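Ral guanine nucleotide dissociation stimulator-like 2 (Mus musculus, PDB 4JGW) probably acts as a guanine nucleotide exchange factor for small G proteins through its CDC25-homology domain, present here with the REM domain in a fragment of the longer protein. Local coordinates at residues E101-E104 / S105-P108; A207-L210 / T211-D214. All coordinates share one frame; numbering follows the deposited sequence.

Contact 1: E101-E104 / S105-P108; sequences EALE and SYPP. Unlike the reference sequence in segment 105-108: Y106 (reference His).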
loop_
_atom_site.group_PDB
_atom_site.type_symbol
_atom_site.label_atom_id
_atom_site.label_comp_id
_atom_site.label_asym_id
_atom_site.label_seq_id
_atom_site.Cartn_x
_atom_site.Cartn_y
_atom_site.Cartn_z
ATOM N N GLU A 101 -20.190 -19.352 -19.700
ATOM C CA GLU A 101 -21.380 -20.191 -19.876
ATOM C C GLU A 101 -22.257 -19.733 -21.040
ATOM O O GLU A 101 -22.800 -20.560 -21.773
ATOM C CB GLU A 101 -22.206 -20.235 -18.588
ATOM C CG GLU A 101 -21.650 -21.170 -17.526
ATOM C CD GLU A 101 -22.255 -20.933 -16.152
ATOM O OE1 GLU A 101 -23.266 -20.205 -16.046
ATOM O OE2 GLU A 101 -21.715 -21.481 -15.170
ATOM N N ALA A 102 -22.388 -18.418 -21.205
ATOM C CA ALA A 102 -23.155 -17.842 -22.312
ATOM C C ALA A 102 -22.400 -17.955 -23.640
ATOM O O ALA A 102 -22.843 -17.431 -24.668
ATOM C CB ALA A 102 -23.500 -16.390 -22.017
ATOM N N LEU A 103 -21.270 -18.656 -23.608
ATOM C CA LEU A 103 -20.385 -18.766 -24.756
ATOM C C LEU A 103 -20.117 -20.229 -25.120
ATOM O O LEU A 103 -19.268 -20.524 -25.964
ATOM C CB LEU A 103 -19.074 -18.032 -24.462
ATOM C CG LEU A 103 -18.628 -16.946 -25.445
ATOM C CD1 LEU A 103 -19.584 -15.759 -25.433
ATOM C CD2 LEU A 103 -17.234 -16.484 -25.093
ATOM N N GLU A 104 -20.856 -21.136 -24.483
ATOM C CA GLU A 104 -20.728 -22.574 -24.728
ATOM C C GLU A 104 -21.307 -23.019 -26.073
ATOM O O GLU A 104 -20.886 -24.038 -26.625
ATOM C CB GLU A 104 -21.361 -23.374 -23.585
ATOM C CG GLU A 104 -20.439 -23.588 -22.393
ATOM C CD GLU A 104 -21.117 -24.313 -21.244
ATOM O OE1 GLU A 104 -21.953 -23.692 -20.554
ATOM O OE2 GLU A 104 -20.808 -25.503 -21.026
ATOM N N SER A 105 -22.270 -22.257 -26.591
ATOM C CA SER A 105 -22.893 -22.553 -27.886
ATOM C C SER A 105 -22.092 -22.005 -29.068
ATOM O O SER A 105 -22.373 -22.339 -30.222
ATOM C CB SER A 105 -24.323 -22.008 -27.933
ATOM O OG SER A 105 -25.190 -22.777 -27.118
ATOM N N TYR A 106 -21.097 -21.172 -28.769
ATOM C CA TYR A 106 -20.248 -20.542 -29.784
ATOM C C TYR A 106 -19.352 -21.553 -30.507
ATOM O O TYR A 106 -19.070 -22.623 -29.963
ATOM C CB TYR A 106 -19.391 -19.447 -29.136
ATOM C CG TYR A 106 -20.097 -18.119 -28.953
ATOM C CD1 TYR A 106 -21.250 -18.015 -28.173
ATOM C CD2 TYR A 106 -19.597 -16.960 -29.543
ATOM C CE1 TYR A 106 -21.893 -16.797 -28.000
ATOM C CE2 TYR A 106 -20.230 -15.736 -29.374
ATOM C CZ TYR A 106 -21.375 -15.661 -28.602
ATOM O OH TYR A 106 -22.004 -14.450 -28.435
ATOM N N PRO A 107 -18.915 -21.223 -31.742
ATOM C CA PRO A 107 -17.988 -22.082 -32.490
ATOM C C PRO A 107 -16.666 -22.304 -31.745
ATOM O O PRO A 107 -16.172 -21.381 -31.095
ATOM C CB PRO A 107 -17.749 -21.304 -33.794
ATOM C CG PRO A 107 -18.253 -19.926 -33.541
ATOM C CD PRO A 107 -19.358 -20.076 -32.554
ATOM N N PRO A 108 -16.100 -23.526 -31.843
ATOM C CA PRO A 108 -14.909 -23.968 -31.097
ATOM C C PRO A 108 -13.728 -22.991 -31.093
ATOM O O PRO A 108 -13.008 -22.912 -30.095
ATOM C CB PRO A 108 -14.515 -25.283 -31.793
ATOM C CG PRO A 108 -15.368 -25.368 -33.032
ATOM C CD PRO A 108 -16.604 -24.598 -32.719
HETATM O O HOH W 1 -23.933 -21.003 -24.752
#
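Y106, where the reference sequence has histidine, turns its ring back over L103 three residues earlier. At the root of the tyrosine, Y106 CB rests against the carbonyl of L103, 3.4 Å from L103 O. With CG anti to its own carbonyl carbon and beside its backbone N, a chi1 of -82° brings the ring over L103. Y106 CD1 then lies 3.6 Å from L103 CA, and CE1 approaches the carbonyl O of A102 obliquely. Over one face of the Y106 ring sits L103 CD1, 3.7 Å from the ring centroid and 17° off the normal, a CH-pi contact displaced toward the rim; CE1 and CZ are its closest ring atoms. At the tip, Y106 OH is 4.1 Å from L103 CD1. The backbone closes the same short span only weakly, Y106 N donating to L103 O at 3.4 Å. A water accepts from S105 N at 2.8 Å and donates to E101 O, bridging the end of helix 89-101 to the loop. The carboxylate of E104 forms a salt bridge with R150 of helix 138-151. These contacts lie in the surface loop that joins helices 89-101 and 108-128 of the RasGEF N-terminal (REM) region, with P107 at the N-cap position of the second helix.

Contact 2: A207-L210 / T211-D214; sequences AEQL and TLLD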
loop_
_atom_site.group_PDB
_atom_site.type_symbol
_atom_site.label_atom_id
_atom_site.label_comp_id
_atom_site.label_asym_id
_atom_site.label_seq_id
_atom_site.Cartn_x
_atom_site.Cartn_y
_atom_site.Cartn_z
ATOM N N ALA A 207 17.715 1.379 14.557
ATOM C CA ALA A 207 17.136 1.699 13.252
ATOM C C ALA A 207 16.965 0.447 12.391
ATOM O O ALA A 207 15.885 0.215 11.840
ATOM C CB ALA A 207 17.984 2.731 12.532
ATOM N N GLU A 208 18.025 -0.357 12.300
ATOM C CA GLU A 208 17.996 -1.629 11.568
ATOM C C GLU A 208 16.881 -2.547 12.056
ATOM O O GLU A 208 16.230 -3.232 11.263
ATOM C CB GLU A 208 19.342 -2.351 11.689
ATOM C CG GLU A 208 20.446 -1.762 10.826
ATOM C CD GLU A 208 21.835 -2.259 11.206
ATOM O OE1 GLU A 208 21.954 -3.200 12.023
ATOM O OE2 GLU A 208 22.818 -1.701 10.681
ATOM N N GLN A 209 16.668 -2.545 13.367
ATOM C CA GLN A 209 15.684 -3.407 14.000
ATOM C C GLN A 209 14.264 -2.876 13.810
ATOM O O GLN A 209 13.328 -3.653 13.614
ATOM C CB GLN A 209 16.024 -3.559 15.483
ATOM C CG GLN A 209 16.004 -4.992 16.003
ATOM C CD GLN A 209 16.719 -5.997 15.103
ATOM O OE1 GLN A 209 16.267 -7.126 14.970
ATOM N NE2 GLN A 209 17.829 -5.594 14.490
ATOM N N LEU A 210 14.113 -1.555 13.864
ATOM C CA LEU A 210 12.837 -0.915 13.552
ATOM C C LEU A 210 12.470 -1.141 12.083
ATOM O O LEU A 210 11.308 -1.374 11.759
ATOM C CB LEU A 210 12.877 0.587 13.868
ATOM C CG LEU A 210 12.933 1.049 15.330
ATOM C CD1 LEU A 210 13.005 2.563 15.395
ATOM C CD2 LEU A 210 11.741 0.543 16.138
ATOM N N THR A 211 13.477 -1.090 11.212
ATOM C CA THR A 211 13.291 -1.292 9.776
ATOM C C THR A 211 12.898 -2.733 9.434
ATOM O O THR A 211 12.067 -2.955 8.554
ATOM C CB THR A 211 14.538 -0.853 8.975
ATOM O OG1 THR A 211 14.907 0.473 9.366
ATOM C CG2 THR A 211 14.257 -0.861 7.479
ATOM N N LEU A 212 13.479 -3.700 10.145
ATOM C CA LEU A 212 13.118 -5.110 9.973
ATOM C C LEU A 212 11.629 -5.344 10.226
ATOM O O LEU A 212 10.969 -6.045 9.460
ATOM C CB LEU A 212 13.957 -6.003 10.894
ATOM C CG LEU A 212 13.925 -7.515 10.649
ATOM C CD1 LEU A 212 14.753 -7.899 9.424
ATOM C CD2 LEU A 212 14.424 -8.259 11.876
ATOM N N LEU A 213 11.110 -4.751 11.299
ATOM C CA LEU A 213 9.693 -4.862 11.638
ATOM C C LEU A 213 8.811 -4.112 10.637
ATOM O O LEU A 213 7.782 -4.634 10.201
ATOM C CB LEU A 213 9.434 -4.364 13.064
ATOM C CG LEU A 213 10.025 -5.158 14.236
ATOM C CD1 LEU A 213 10.059 -4.302 15.492
ATOM C CD2 LEU A 213 9.262 -6.456 14.492
ATOM N N ASP A 214 9.224 -2.897 10.275
ATOM C CA ASP A 214 8.502 -2.079 9.300
ATOM C C ASP A 214 8.481 -2.710 7.909
ATOM O O ASP A 214 7.450 -2.681 7.230
ATOM C CB ASP A 214 9.103 -0.671 9.210
ATOM C CG ASP A 214 8.850 0.161 10.453
ATOM O OD1 ASP A 214 7.808 -0.030 11.119
ATOM O OD2 ASP A 214 9.702 1.019 10.760
HETATM O O HOH W 2 9.188 -0.475 13.446
#
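A207 to L210 and T211 to D214 are successive turns of helix 203-219, joined by i to i+4 backbone hydrogen bonds that are regular at T211, L212 and D214 but weak from L213 N to Q209 O (3.4 Å). A207 O is gripped twice by T211. T211 N donates to A207 O at 2.8 Å, tilted 18° from the carbonyl plane, whereas T211 OG1 donates to the same A207 O at 2.7 Å from above that plane, 43° out of it. This second bond follows from a chi1 of -51°, which folds the hydroxyl back next to the threonine's own N and onto the preceding turn. OG1 is also hydrogen-bonded to N306 ND2, so the threonine links its own helix to the segment between helices 284-303 and 307-318. This is the familiar intrahelical bond of a threonine to the carbonyl four residues back, here at a buried contact of the CDC25-homology (RasGEF) domain. One turn on, L210 O accepts D214 N at 3.0 Å and a water at 2.9 Å; the water donates weakly to D214 OD1 as well, bridging carbonyl and carboxylate. D214 OD2 comes within 3.1 Å of L210 O, but both are acceptors, and hydrogen bonds from S309 OG and N306 ND2 serve the carboxylate oxygen instead. Elsewhere on the helix Q209 and L212 lie next to each other, Q209 OE1 being 3.8 Å from L212 CD2. That amide oxygen is held by N444 N and Q448 NE2. L210 and L213 both pack on L451 of helix 445-453, L210 reaching V256 and V297 of two further helices as well.

From the N terminus, the chain passes through three strands and several helices before contact 1, which turns it between helices 89-101 and 108-128 in the REM region. Contact 2 comes about a hundred residues later, within helix 203-219 of the RasGEF domain. Each closes only a local span, so the two follow in series and neither nest nor cross. The centres of contact 1 and contact 2 lie about 54 Å apart, on opposite sides of the chain's centre. Between the nearest atoms of contact 1 and contact 2 there are about 41 Å. E104 ties the exposed loop to helix 138-151, whereas the buried contact 2 meets helices 244-264, 284-303 and 445-453.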